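Local coordinates for protein D-threo-3-hydroxyaspartate dehydratase (Delftia, PDB 3WQF) that uses pyridoxal 5'-phosphate to deaminate D-threo-3-hydroxyaspartate to oxaloacetate and ammonium, and also acts on L-threo- and L-erythro-3-hydroxyaspartate and on D-serine, at residues Val24-Arg29 against Gln373-Asp378; Val270-Ile275 against Val286-Met291; Pro160-Ile165 against Glu211-Ala216; Asp19-Val24 against Ala367-Tyr372. All coordinates share one frame; numbering follows the deposited sequence.

Contact 1 (Val24-Arg29 against Gln373-Asp378); sequences VIDLDR and QALAAD
Ile25 and Ala374 lie abreast in a parallel beta ladder, where strand 22-26 runs beside strand 371-375 and so joins the first strand of the chain to one near its end. The backbone carries the polar part: Ile25 N donates to Gln373 O, Leu375 N returns a short bond of 2.7 Å to Ile25 O, and Leu27 N, already in the following helix, reaches Leu375 O. Packing is close on the face of Ala374, whose CB meets Leu27 CD2 at 3.8 Å while Leu27 CD1 stands almost as near. With its CG beside the backbone N (chi1 -76°), Leu27 lies back over the neighbouring strand, and its CB comes within 3.2 Å of Leu375 O. Trp384 of strand 381-385 touches both Leu27 and Ala374. A glycine in place of Leu27 would probably open a gap above Ala374 and leave Trp384 without one of its apolar neighbours. On the other face Val24 CG1 rests 4.0 Å from Leu375 CB. The far end is looser: the chain veers off at Ala376, and Ala377 and Asp378 are exposed. At the last pair of the ladder, Asp26 OD2 merely approaches Leu375 CD2 at 3.9 Å, while OD1 serves the helix start. As N-cap, Asp26 offers OD1 on its anti side to Arg29 N, 2.8 Å away and almost straight at 176°.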
loop_
_atom_site.group_PDB
_atom_site.type_symbol
_atom_site.label_atom_id
_atom_site.label_comp_id
_atom_site.label_asym_id
_atom_site.label_seq_id
_atom_site.Cartn_x
_atom_site.Cartn_y
_atom_site.Cartn_z
ATOM N N VAL B 24 -1.230 8.688 13.175
ATOM C CA VAL B 24 -0.911 9.704 14.194
ATOM C C VAL B 24 0.595 10.124 14.183
ATOM O O VAL B 24 1.503 9.284 14.403
ATOM C CB VAL B 24 -1.259 9.190 15.589
ATOM C CG1 VAL B 24 -0.954 10.257 16.625
ATOM C CG2 VAL B 24 -2.723 8.755 15.663
ATOM N N ILE B 25 0.859 11.408 13.899
ATOM C CA ILE B 25 2.207 11.989 14.041
ATOM C C ILE B 25 2.272 12.665 15.396
ATOM O O ILE B 25 1.501 13.618 15.681
ATOM C CB ILE B 25 2.528 13.069 13.001
ATOM C CG1 ILE B 25 2.406 12.528 11.579
ATOM C CG2 ILE B 25 3.919 13.687 13.281
ATOM C CD1 ILE B 25 2.235 13.648 10.574
ATOM N N ASP B 26 3.152 12.143 16.242
ATOM C CA ASP B 26 3.509 12.850 17.484
ATOM C C ASP B 26 4.399 14.017 17.029
ATOM O O ASP B 26 5.448 13.785 16.407
ATOM C CB ASP B 26 4.223 11.922 18.478
ATOM C CG ASP B 26 4.621 12.639 19.781
ATOM O OD1 ASP B 26 5.476 13.552 19.756
ATOM O OD2 ASP B 26 4.065 12.285 20.844
ATOM N N LEU B 27 3.948 15.245 17.323
ATOM C CA LEU B 27 4.586 16.472 16.839
ATOM C C LEU B 27 5.903 16.771 17.555
ATOM O O LEU B 27 6.915 17.130 16.932
ATOM C CB LEU B 27 3.613 17.664 16.906
ATOM C CG LEU B 27 2.554 17.636 15.770
ATOM C CD1 LEU B 27 1.621 18.846 15.811
ATOM C CD2 LEU B 27 3.204 17.510 14.383
ATOM N N ASP B 28 5.897 16.561 18.852
ATOM C CA ASP B 28 7.113 16.649 19.685
ATOM C C ASP B 28 8.276 15.752 19.138
ATOM O O ASP B 28 9.376 16.230 18.890
ATOM C CB ASP B 28 6.742 16.328 21.158
ATOM C CG ASP B 28 7.947 16.364 22.102
ATOM O OD1 ASP B 28 7.748 16.563 23.326
ATOM O OD2 ASP B 28 9.096 16.189 21.649
ATOM N N ARG B 29 7.988 14.466 18.934
ATOM C CA ARG B 29 8.947 13.494 18.360
ATOM C C ARG B 29 9.450 13.858 16.949
ATOM O O ARG B 29 10.688 13.806 16.688
ATOM C CB ARG B 29 8.350 12.083 18.345
ATOM C CG ARG B 29 8.238 11.458 19.734
ATOM C CD ARG B 29 7.822 10.009 19.577
ATOM N NE ARG B 29 7.660 9.304 20.854
ATOM C CZ ARG B 29 7.546 7.975 20.969
ATOM N NH1 ARG B 29 7.581 7.174 19.885
ATOM N NH2 ARG B 29 7.415 7.429 22.170
ATOM N N GLN B 373 -3.041 12.766 11.289
ATOM C CA GLN B 373 -3.528 13.365 12.498
ATOM C C GLN B 373 -2.311 13.776 13.340
ATOM O O GLN B 373 -1.596 12.945 13.921
ATOM C CB GLN B 373 -4.419 12.336 13.164
ATOM C CG GLN B 373 -5.625 12.067 12.280
ATOM C CD GLN B 373 -6.545 13.285 12.218
ATOM O OE1 GLN B 373 -6.621 14.070 13.158
ATOM N NE2 GLN B 373 -7.258 13.429 11.143
ATOM N N ALA B 374 -2.055 15.079 13.328
ATOM C CA ALA B 374 -0.834 15.620 13.910
ATOM C C ALA B 374 -1.126 16.044 15.317
ATOM O O ALA B 374 -1.815 17.042 15.534
ATOM C CB ALA B 374 -0.332 16.796 13.116
ATOM N N LEU B 375 -0.596 15.240 16.244
ATOM C CA LEU B 375 -0.836 15.293 17.678
ATOM C C LEU B 375 0.077 16.302 18.452
ATOM O O LEU B 375 1.292 16.137 18.484
ATOM C CB LEU B 375 -0.657 13.863 18.228
ATOM C CG LEU B 375 -0.585 13.705 19.761
ATOM C CD1 LEU B 375 -1.988 13.667 20.385
ATOM C CD2 LEU B 375 0.258 12.500 20.198
ATOM N N ALA B 376 -0.520 17.315 19.092
ATOM C CA ALA B 376 0.211 18.343 19.894
ATOM C C ALA B 376 0.404 17.985 21.381
ATOM O O ALA B 376 -0.024 16.935 21.859
ATOM C CB ALA B 376 -0.472 19.710 19.773
ATOM N N ALA B 377 1.075 18.894 22.086
ATOM C CA ALA B 377 1.438 18.801 23.489
ATOM C C ALA B 377 0.222 18.460 24.313
ATOM O O ALA B 377 0.253 17.544 25.143
ATOM C CB ALA B 377 2.024 20.134 23.942
ATOM N N ASP B 378 -0.867 19.173 24.044
ATOM C CA ASP B 378 -2.066 19.112 24.888
ATOM C C ASP B 378 -3.058 17.960 24.605
ATOM O O ASP B 378 -4.098 17.888 25.231
ATOM C CB ASP B 378 -2.770 20.486 24.901
ATOM C CG ASP B 378 -2.951 21.066 23.526
ATOM O OD1 ASP B 378 -3.870 20.634 22.822
ATOM O OD2 ASP B 378 -2.158 21.942 23.131
#

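Contact 2 (Val270-Ile275 against Val286-Met291)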
loop_
_atom_site.group_PDB
_atom_site.type_symbol
_atom_site.label_atom_id
_atom_site.label_comp_id
_atom_site.label_asym_id
_atom_site.label_seq_id
_atom_site.Cartn_x
_atom_site.Cartn_y
_atom_site.Cartn_z
ATOM N N VAL B 270 -0.135 4.022 14.191
ATOM C CA VAL B 270 -1.432 3.761 13.575
ATOM C C VAL B 270 -2.328 3.516 14.724
ATOM O O VAL B 270 -2.140 2.534 15.440
ATOM C CB VAL B 270 -1.453 2.606 12.511
ATOM C CG1 VAL B 270 -2.863 2.394 11.958
ATOM C CG2 VAL B 270 -0.594 2.969 11.319
ATOM N N LEU B 271 -3.267 4.439 14.954
ATOM C CA LEU B 271 -4.249 4.313 16.037
ATOM C C LEU B 271 -5.301 3.217 15.670
ATOM O O LEU B 271 -5.818 3.196 14.572
ATOM C CB LEU B 271 -4.882 5.695 16.358
ATOM C CG LEU B 271 -5.846 5.838 17.571
ATOM C CD1 LEU B 271 -5.195 5.546 18.925
ATOM C CD2 LEU B 271 -6.492 7.222 17.573
ATOM N N ALA B 272 -5.563 2.283 16.576
ATOM C CA ALA B 272 -6.351 1.108 16.247
ATOM C C ALA B 272 -7.227 0.743 17.409
ATOM O O ALA B 272 -6.962 1.122 18.552
ATOM C CB ALA B 272 -5.456 -0.062 15.861
ATOM N N THR B 273 -8.272 -0.011 17.123
ATOM C CA THR B 273 -9.199 -0.408 18.121
ATOM C C THR B 273 -9.313 -1.927 18.143
ATOM O O THR B 273 -9.388 -2.557 17.069
ATOM C CB THR B 273 -10.587 0.242 17.869
ATOM O OG1 THR B 273 -10.447 1.682 17.897
ATOM C CG2 THR B 273 -11.630 -0.239 18.931
ATOM N N VAL B 274 -9.377 -2.493 19.368
ATOM C CA VAL B 274 -9.626 -3.927 19.585
ATOM C C VAL B 274 -11.084 -4.275 19.220
ATOM O O VAL B 274 -11.994 -3.802 19.849
ATOM C CB VAL B 274 -9.324 -4.374 21.039
ATOM C CG1 VAL B 274 -9.526 -5.881 21.172
ATOM C CG2 VAL B 274 -7.890 -4.023 21.431
ATOM N N ILE B 275 -11.303 -5.110 18.208
ATOM C CA ILE B 275 -12.670 -5.440 17.746
ATOM C C ILE B 275 -13.074 -6.879 18.077
ATOM O O ILE B 275 -14.211 -7.265 17.893
ATOM C CB ILE B 275 -12.861 -5.116 16.237
ATOM C CG1 ILE B 275 -11.909 -5.935 15.348
ATOM C CG2 ILE B 275 -12.660 -3.611 15.985
ATOM C CD1 ILE B 275 -11.922 -5.541 13.866
ATOM N N VAL B 286 -7.534 -6.336 15.929
ATOM C CA VAL B 286 -7.645 -4.862 15.737
ATOM C C VAL B 286 -8.082 -4.480 14.312
ATOM O O VAL B 286 -7.927 -5.251 13.352
ATOM C CB VAL B 286 -6.358 -4.069 16.102
ATOM C CG1 VAL B 286 -6.047 -4.231 17.588
ATOM C CG2 VAL B 286 -5.176 -4.496 15.204
ATOM N N ASP B 287 -8.637 -3.275 14.192
ATOM C CA ASP B 287 -9.143 -2.789 12.904
ATOM C C ASP B 287 -8.050 -2.167 12.013
ATOM O O ASP B 287 -8.374 -1.556 10.955
ATOM C CB ASP B 287 -10.273 -1.808 13.149
ATOM C CG ASP B 287 -9.852 -0.631 13.992
ATOM O OD1 ASP B 287 -8.713 -0.563 14.469
ATOM O OD2 ASP B 287 -10.698 0.232 14.214
ATOM N N ALA B 288 -6.764 -2.336 12.390
ATOM C CA ALA B 288 -5.667 -1.984 11.447
ATOM C C ALA B 288 -5.058 -3.265 10.853
ATOM O O ALA B 288 -4.185 -3.910 11.501
ATOM C CB ALA B 288 -4.602 -1.094 12.093
ATOM N N GLY B 289 -5.580 -3.666 9.676
ATOM C CA GLY B 289 -5.029 -4.748 8.880
ATOM C C GLY B 289 -3.963 -4.191 7.952
ATOM O O GLY B 289 -3.438 -3.064 8.215
ATOM N N TRP B 290 -3.596 -4.946 6.894
ATOM C CA TRP B 290 -2.508 -4.454 6.016
ATOM C C TRP B 290 -2.892 -3.229 5.231
ATOM O O TRP B 290 -1.988 -2.533 4.736
ATOM C CB TRP B 290 -1.861 -5.522 5.100
ATOM C CG TRP B 290 -2.856 -6.157 4.184
ATOM C CD1 TRP B 290 -3.492 -7.396 4.338
ATOM C CD2 TRP B 290 -3.386 -5.584 2.942
ATOM N NE1 TRP B 290 -4.377 -7.628 3.296
ATOM C CE2 TRP B 290 -4.364 -6.559 2.418
ATOM C CE3 TRP B 290 -3.181 -4.390 2.247
ATOM C CZ2 TRP B 290 -5.093 -6.313 1.260
ATOM C CZ3 TRP B 290 -3.921 -4.165 1.088
ATOM C CH2 TRP B 290 -4.844 -5.107 0.608
ATOM N N MET B 291 -4.216 -2.966 5.076
ATOM C CA MET B 291 -4.672 -1.736 4.376
ATOM C C MET B 291 -4.165 -0.497 5.140
ATOM O O MET B 291 -3.634 0.417 4.517
ATOM C CB MET B 291 -6.195 -1.637 4.166
ATOM C CG MET B 291 -6.585 -0.468 3.241
ATOM S SD MET B 291 -5.919 -0.518 1.539
ATOM C CE MET B 291 -6.935 -1.865 0.847
#
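Val286 and Val274 form a non-hydrogen-bonded antiparallel pair where strand 283-286 returns along strand 268-278 to make a beta hairpin, and beyond this pair the two chains interlock by small bumps and shallow hollows. The methyl of Ala272 fits the dip between Val286 and Ala288, 4.1 Å from Val286 CB and 4.0 Å from Ala288 CB. Ala288 in turn places its CB between Ala272 and Val270, with Val270 CG1 at 3.9 Å. Farther along the strand, the long branch of Ile275 extends over the opposing backbone and brings CD1 to 4.0 Å from Asp287 N, while its CG2 lies against Asp287 CB.

Asp287 fills the remaining hollow beside Thr273. Its CG stands between the backbone N and the carbonyl carbon (chi1 58°), which folds the carboxylate back onto the strand. Thr273 N then reaches Asp287 OD1 at 2.7 Å, nearly straight (171°) but from above the carboxylate plane, and Asp287 N donates to Thr273 O at 3.1 Å. One residue thereby answers both polar backbone atoms of Thr273. The other oxygen, OD2, bonds to Thr20 OG1 and forms a salt bridge with Arg101 of the second subunit. An alanine at Asp287 would probably leave Thr273 N without its acceptor and the arginine of the second subunit without this counter-charge. Amide, hydroxyl and guanidinium gathered round a buried carboxylate probably favour its ionised form, so the residue just after the hairpin probably also brings a negative charge to the boundary with the second subunit.

Contact 3 (Pro160-Ile165 against Glu211-Ala216)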
loop_
_atom_site.group_PDB
_atom_site.type_symbol
_atom_site.label_atom_id
_atom_site.label_comp_id
_atom_site.label_asym_id
_atom_site.label_seq_id
_atom_site.Cartn_x
_atom_site.Cartn_y
_atom_site.Cartn_z
ATOM N N PRO B 160 33.815 7.297 -19.587
ATOM C CA PRO B 160 33.274 7.577 -20.917
ATOM C C PRO B 160 31.767 7.899 -20.948
ATOM O O PRO B 160 31.366 8.849 -21.612
ATOM C CB PRO B 160 33.684 6.346 -21.775
ATOM C CG PRO B 160 34.742 5.605 -20.968
ATOM C CD PRO B 160 34.533 6.007 -19.514
ATOM N N LEU B 161 30.930 7.168 -20.205
ATOM C CA LEU B 161 29.469 7.414 -20.313
ATOM C C LEU B 161 29.145 8.729 -19.591
ATOM O O LEU B 161 28.278 9.493 -20.056
ATOM C CB LEU B 161 28.691 6.236 -19.723
ATOM C CG LEU B 161 27.170 6.368 -19.755
ATOM C CD1 LEU B 161 26.763 6.466 -21.238
ATOM C CD2 LEU B 161 26.496 5.169 -19.050
ATOM N N LEU B 162 29.873 9.033 -18.510
ATOM C CA LEU B 162 29.639 10.296 -17.794
ATOM C C LEU B 162 29.854 11.489 -18.697
ATOM O O LEU B 162 29.024 12.406 -18.777
ATOM C CB LEU B 162 30.685 10.483 -16.660
ATOM C CG LEU B 162 30.315 10.128 -15.256
ATOM C CD1 LEU B 162 31.482 10.339 -14.295
ATOM C CD2 LEU B 162 29.056 10.932 -14.841
ATOM N N LEU B 163 31.026 11.496 -19.327
ATOM C CA LEU B 163 31.413 12.537 -20.259
ATOM C C LEU B 163 30.492 12.604 -21.470
ATOM O O LEU B 163 30.118 13.730 -21.886
ATOM C CB LEU B 163 32.843 12.272 -20.739
ATOM C CG LEU B 163 33.898 12.957 -19.854
ATOM C CD1 LEU B 163 33.685 12.873 -18.329
ATOM C CD2 LEU B 163 35.247 12.398 -20.229
ATOM N N ALA B 164 30.053 11.441 -21.984
ATOM C CA ALA B 164 29.072 11.468 -23.116
ATOM C C ALA B 164 27.715 12.083 -22.679
ATOM O O ALA B 164 27.027 12.837 -23.426
ATOM C CB ALA B 164 28.835 10.037 -23.693
ATOM N N ILE B 165 27.292 11.768 -21.459
ATOM C CA ILE B 165 26.026 12.336 -20.970
ATOM C C ILE B 165 26.217 13.829 -20.717
ATOM O O ILE B 165 25.451 14.647 -21.214
ATOM C CB ILE B 165 25.522 11.646 -19.706
ATOM C CG1 ILE B 165 25.122 10.205 -20.092
ATOM C CG2 ILE B 165 24.307 12.435 -19.213
ATOM C CD1 ILE B 165 25.039 9.230 -18.932
ATOM N N GLU B 211 34.255 15.107 -10.033
ATOM C CA GLU B 211 35.620 15.489 -10.387
ATOM C C GLU B 211 35.958 15.095 -11.842
ATOM O O GLU B 211 36.666 15.840 -12.513
ATOM C CB GLU B 211 36.637 14.948 -9.365
ATOM C CG GLU B 211 36.464 15.726 -8.058
ATOM C CD GLU B 211 37.267 15.208 -6.927
ATOM O OE1 GLU B 211 37.431 15.933 -5.923
ATOM O OE2 GLU B 211 37.712 14.055 -6.967
ATOM N N ALA B 212 35.375 14.005 -12.356
ATOM C CA ALA B 212 35.682 13.568 -13.722
ATOM C C ALA B 212 34.959 14.441 -14.735
ATOM O O ALA B 212 35.489 14.717 -15.777
ATOM C CB ALA B 212 35.323 12.089 -13.931
ATOM N N LEU B 213 33.742 14.881 -14.448
ATOM C CA LEU B 213 33.091 15.881 -15.318
ATOM C C LEU B 213 33.937 17.191 -15.395
ATOM O O LEU B 213 34.201 17.674 -16.481
ATOM C CB LEU B 213 31.667 16.208 -14.816
ATOM C CG LEU B 213 30.728 15.006 -15.005
ATOM C CD1 LEU B 213 29.520 15.102 -14.100
ATOM C CD2 LEU B 213 30.309 14.844 -16.466
ATOM N N ARG B 214 34.419 17.661 -14.245
ATOM C CA ARG B 214 35.155 18.919 -14.146
ATOM C C ARG B 214 36.460 18.811 -14.879
ATOM O O ARG B 214 36.739 19.669 -15.687
ATOM C CB ARG B 214 35.382 19.374 -12.689
ATOM C CG ARG B 214 34.074 19.746 -11.981
ATOM C CD ARG B 214 34.382 19.713 -10.466
ATOM N NE ARG B 214 33.170 19.893 -9.732
ATOM C CZ ARG B 214 32.966 19.639 -8.450
ATOM N NH1 ARG B 214 33.936 19.158 -7.702
ATOM N NH2 ARG B 214 31.764 19.845 -7.925
ATOM N N ALA B 215 37.199 17.711 -14.657
ATOM C CA ALA B 215 38.451 17.453 -15.329
ATOM C C ALA B 215 38.256 17.451 -16.833
ATOM O O ALA B 215 39.173 17.840 -17.521
ATOM C CB ALA B 215 39.071 16.152 -14.860
ATOM N N ALA B 216 37.074 17.061 -17.341
ATOM C CA ALA B 216 36.808 17.104 -18.789
ATOM C C ALA B 216 36.343 18.478 -19.196
ATOM O O ALA B 216 35.907 18.613 -20.337
ATOM C CB ALA B 216 35.701 16.117 -19.181
#
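Leu162 and Leu163 reach across to the closing turn of helix 192-215, joining two outer helices of the alanine racemase-like TIM-barrel domain. The short segments cross at -61° with their axes 9.7 Å apart, a spacing bridged by leucine and alanine side chains without any hydrogen bond between them. Leu162 is the first residue of 160-165 to touch the other helix. It sets CD1 4.2 Å from Ala212 CB and CD2 4.3 Å from Leu213 CD1, so its two branches meet successive residues of the other helix. Contact is returned by Leu213, whose CG lies beside the backbone N (chi1 -69°) and whose CD2 touches the carbonyl oxygen Leu162 O at 3.6 Å. One residue on, Leu163 puts its forked end against Ala216, the first residue to leave helical geometry. Leu163 CG lies 3.7 Å from Ala216 CB, with both branch methyls only slightly farther from that same carbon. Its CD1 also comes 3.6 Å from Ala212 O, the carbonyl that accepts Ala216 N within the last turn, so the methyl borders the helix end. Leu163 CD1 meets Leu213 CD2 as well, at 4.3 Å. Inward, Leu162 continues onto Ile143 and Ile145 of strand 140-146 and Val154 of strand 154-155, whereas Leu161 and Ile165 pack on helix 122-135. Helix 159-171 is thus seated against barrel strands, with helix 122-135 and helix 192-215 as neighbours.

Contact 4 (Asp19-Val24 against Ala367-Tyr372)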
loop_
_atom_site.group_PDB
_atom_site.type_symbol
_atom_site.label_atom_id
_atom_site.label_comp_id
_atom_site.label_asym_id
_atom_site.label_seq_id
_atom_site.Cartn_x
_atom_site.Cartn_y
_atom_site.Cartn_z
ATOM N N ASP B 19 -11.540 8.522 14.634
ATOM C CA ASP B 19 -11.748 7.142 14.213
ATOM C C ASP B 19 -10.444 6.352 13.900
ATOM O O ASP B 19 -9.343 6.925 13.705
ATOM C CB ASP B 19 -12.780 6.968 13.102
ATOM C CG ASP B 19 -13.411 5.573 13.131
ATOM O OD1 ASP B 19 -13.322 4.877 14.183
ATOM O OD2 ASP B 19 -14.004 5.173 12.114
ATOM N N THR B 20 -10.612 5.028 13.897
ATOM C CA THR B 20 -9.527 4.057 13.731
ATOM C C THR B 20 -9.818 3.219 12.466
ATOM O O THR B 20 -10.987 2.898 12.189
ATOM C CB THR B 20 -9.384 3.161 14.996
ATOM O OG1 THR B 20 -10.656 2.558 15.291
ATOM C CG2 THR B 20 -8.954 3.995 16.224
ATOM N N PRO B 21 -8.773 2.888 11.683
ATOM C CA PRO B 21 -7.381 3.285 11.919
ATOM C C PRO B 21 -7.118 4.759 11.524
ATOM O O PRO B 21 -7.756 5.301 10.624
ATOM C CB PRO B 21 -6.600 2.362 10.976
ATOM C CG PRO B 21 -7.521 2.315 9.790
ATOM C CD PRO B 21 -8.913 2.201 10.378
ATOM N N ALA B 22 -6.120 5.348 12.176
ATOM C CA ALA B 22 -5.730 6.742 11.988
ATOM C C ALA B 22 -4.201 6.807 12.010
ATOM O O ALA B 22 -3.565 6.179 12.888
ATOM C CB ALA B 22 -6.324 7.597 13.125
ATOM N N ALA B 23 -3.614 7.562 11.073
ATOM C CA ALA B 23 -2.173 7.779 11.063
ATOM C C ALA B 23 -1.815 8.973 12.000
ATOM O O ALA B 23 -2.066 10.130 11.646
ATOM C CB ALA B 23 -1.684 8.020 9.637
ATOM N N VAL B 24 -1.230 8.688 13.175
ATOM C CA VAL B 24 -0.911 9.704 14.194
ATOM C C VAL B 24 0.595 10.124 14.183
ATOM O O VAL B 24 1.503 9.284 14.403
ATOM C CB VAL B 24 -1.259 9.190 15.589
ATOM C CG1 VAL B 24 -0.954 10.257 16.625
ATOM C CG2 VAL B 24 -2.723 8.755 15.663
ATOM N N ALA B 367 1.422 6.470 3.160
ATOM C CA ALA B 367 0.744 6.353 1.840
ATOM C C ALA B 367 -0.598 5.581 1.869
ATOM O O ALA B 367 -1.417 5.751 0.948
ATOM C CB ALA B 367 1.667 5.760 0.746
ATOM N N GLN B 368 -0.838 4.739 2.893
ATOM C CA GLN B 368 -2.236 4.199 3.075
ATOM C C GLN B 368 -3.263 5.263 3.522
ATOM O O GLN B 368 -4.499 5.031 3.404
ATOM C CB GLN B 368 -2.278 3.002 4.037
ATOM C CG GLN B 368 -1.392 1.823 3.639
ATOM C CD GLN B 368 -1.599 1.370 2.208
ATOM O OE1 GLN B 368 -0.836 1.777 1.309
ATOM N NE2 GLN B 368 -2.661 0.587 1.964
ATOM N N PHE B 369 -2.791 6.432 4.011
ATOM C CA PHE B 369 -3.754 7.434 4.573
ATOM C C PHE B 369 -3.963 8.683 3.679
ATOM O O PHE B 369 -2.971 9.156 3.105
ATOM C CB PHE B 369 -3.439 7.754 6.043
ATOM C CG PHE B 369 -3.504 6.528 6.933
ATOM C CD1 PHE B 369 -2.500 5.550 6.891
ATOM C CD2 PHE B 369 -4.582 6.323 7.800
ATOM C CE1 PHE B 369 -2.547 4.432 7.719
ATOM C CE2 PHE B 369 -4.650 5.188 8.623
ATOM C CZ PHE B 369 -3.623 4.248 8.585
ATOM N N PRO B 370 -5.257 9.166 3.526
ATOM C CA PRO B 370 -5.562 10.472 2.884
ATOM C C PRO B 370 -4.925 11.600 3.693
ATOM O O PRO B 370 -4.463 12.596 3.109
ATOM C CB PRO B 370 -7.108 10.607 3.002
ATOM C CG PRO B 370 -7.624 9.208 3.225
ATOM C CD PRO B 370 -6.503 8.479 3.962
ATOM N N ALA B 371 -4.885 11.408 5.016
ATOM C CA ALA B 371 -4.348 12.394 5.931
ATOM C C ALA B 371 -3.658 11.789 7.127
ATOM O O ALA B 371 -3.876 10.610 7.474
ATOM C CB ALA B 371 -5.447 13.355 6.402
ATOM N N TYR B 372 -2.775 12.622 7.710
ATOM C CA TYR B 372 -2.244 12.475 9.079
ATOM C C TYR B 372 -3.071 13.292 10.078
ATOM O O TYR B 372 -3.664 14.330 9.756
ATOM C CB TYR B 372 -0.767 12.910 9.230
ATOM C CG TYR B 372 0.207 12.217 8.322
ATOM C CD1 TYR B 372 0.667 10.912 8.597
ATOM C CD2 TYR B 372 0.690 12.869 7.166
ATOM C CE1 TYR B 372 1.545 10.263 7.725
ATOM C CE2 TYR B 372 1.560 12.230 6.304
ATOM C CZ TYR B 372 1.980 10.941 6.599
ATOM O OH TYR B 372 2.846 10.385 5.746
HETATM O O HOH W 1 -5.062 9.489 9.702
#
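Ala23 presses its methyl onto the face of Phe369, a CH-pi contact with CB 3.8 Å from the ring centroid and 17° off the normal. Tyr372 meets the same methyl through CD1 at 3.9 Å, so Ala23 CB is held between two aromatic side chains. Around the rest of the Phe369 ring, Ala23 N lies over a face, 3.6 Å from CE2, and Pro21 O approaches CE2 at the edge. With CG beside the backbone N (chi1 -60°), Phe369 is directed at the strand entry that follows the cis peptide before Pro21. Direct hydrogen bonds between the segments are absent; one water instead accepts from Ala23 N at 2.8 Å and donates to Ala371 O, linking the strands where they begin to converge. Farther out, Trp390 of the second subunit meets the Phe369 ring and packs on Pro21. Tyr372 is steadied by an edge-to-face partner, Phe250, and by a hydrogen bond between its OH and Arg386 NH2. Pro21 and Phe369 both rest on Val270 of strand 268-278 and Ala292 of helix 290-293, while Tyr372 packs on Trp384 of strand 381-385, placing the entry to strands 22-26 and 371-375 within the mixed sheet, beside the second subunit of the assembly.

How the contacts relate
Contacts 1 and 4 are successive parts of one pairing, strand 22-26 beside strand 371-375: they share Val24, their centres lie 13 Å apart, and a probable hydrogen bond from Gln373 N to Ala23 O joins them. Contact 2, 11 Å from contact 4 between centres, uses the other neighbour of strand 22-26, strand 268-278, in the same mixed sheet. Contacts 2 and 4 also touch the second subunit. Contact 3 stands apart in the barrel domain, with centres 46 to 52 Å from the others. Along the chain, contact 3 closes before contact 2 opens, and both fall within the span bridged by contacts 1 and 4, which bring strands from near the two ends of the chain together in one sheet.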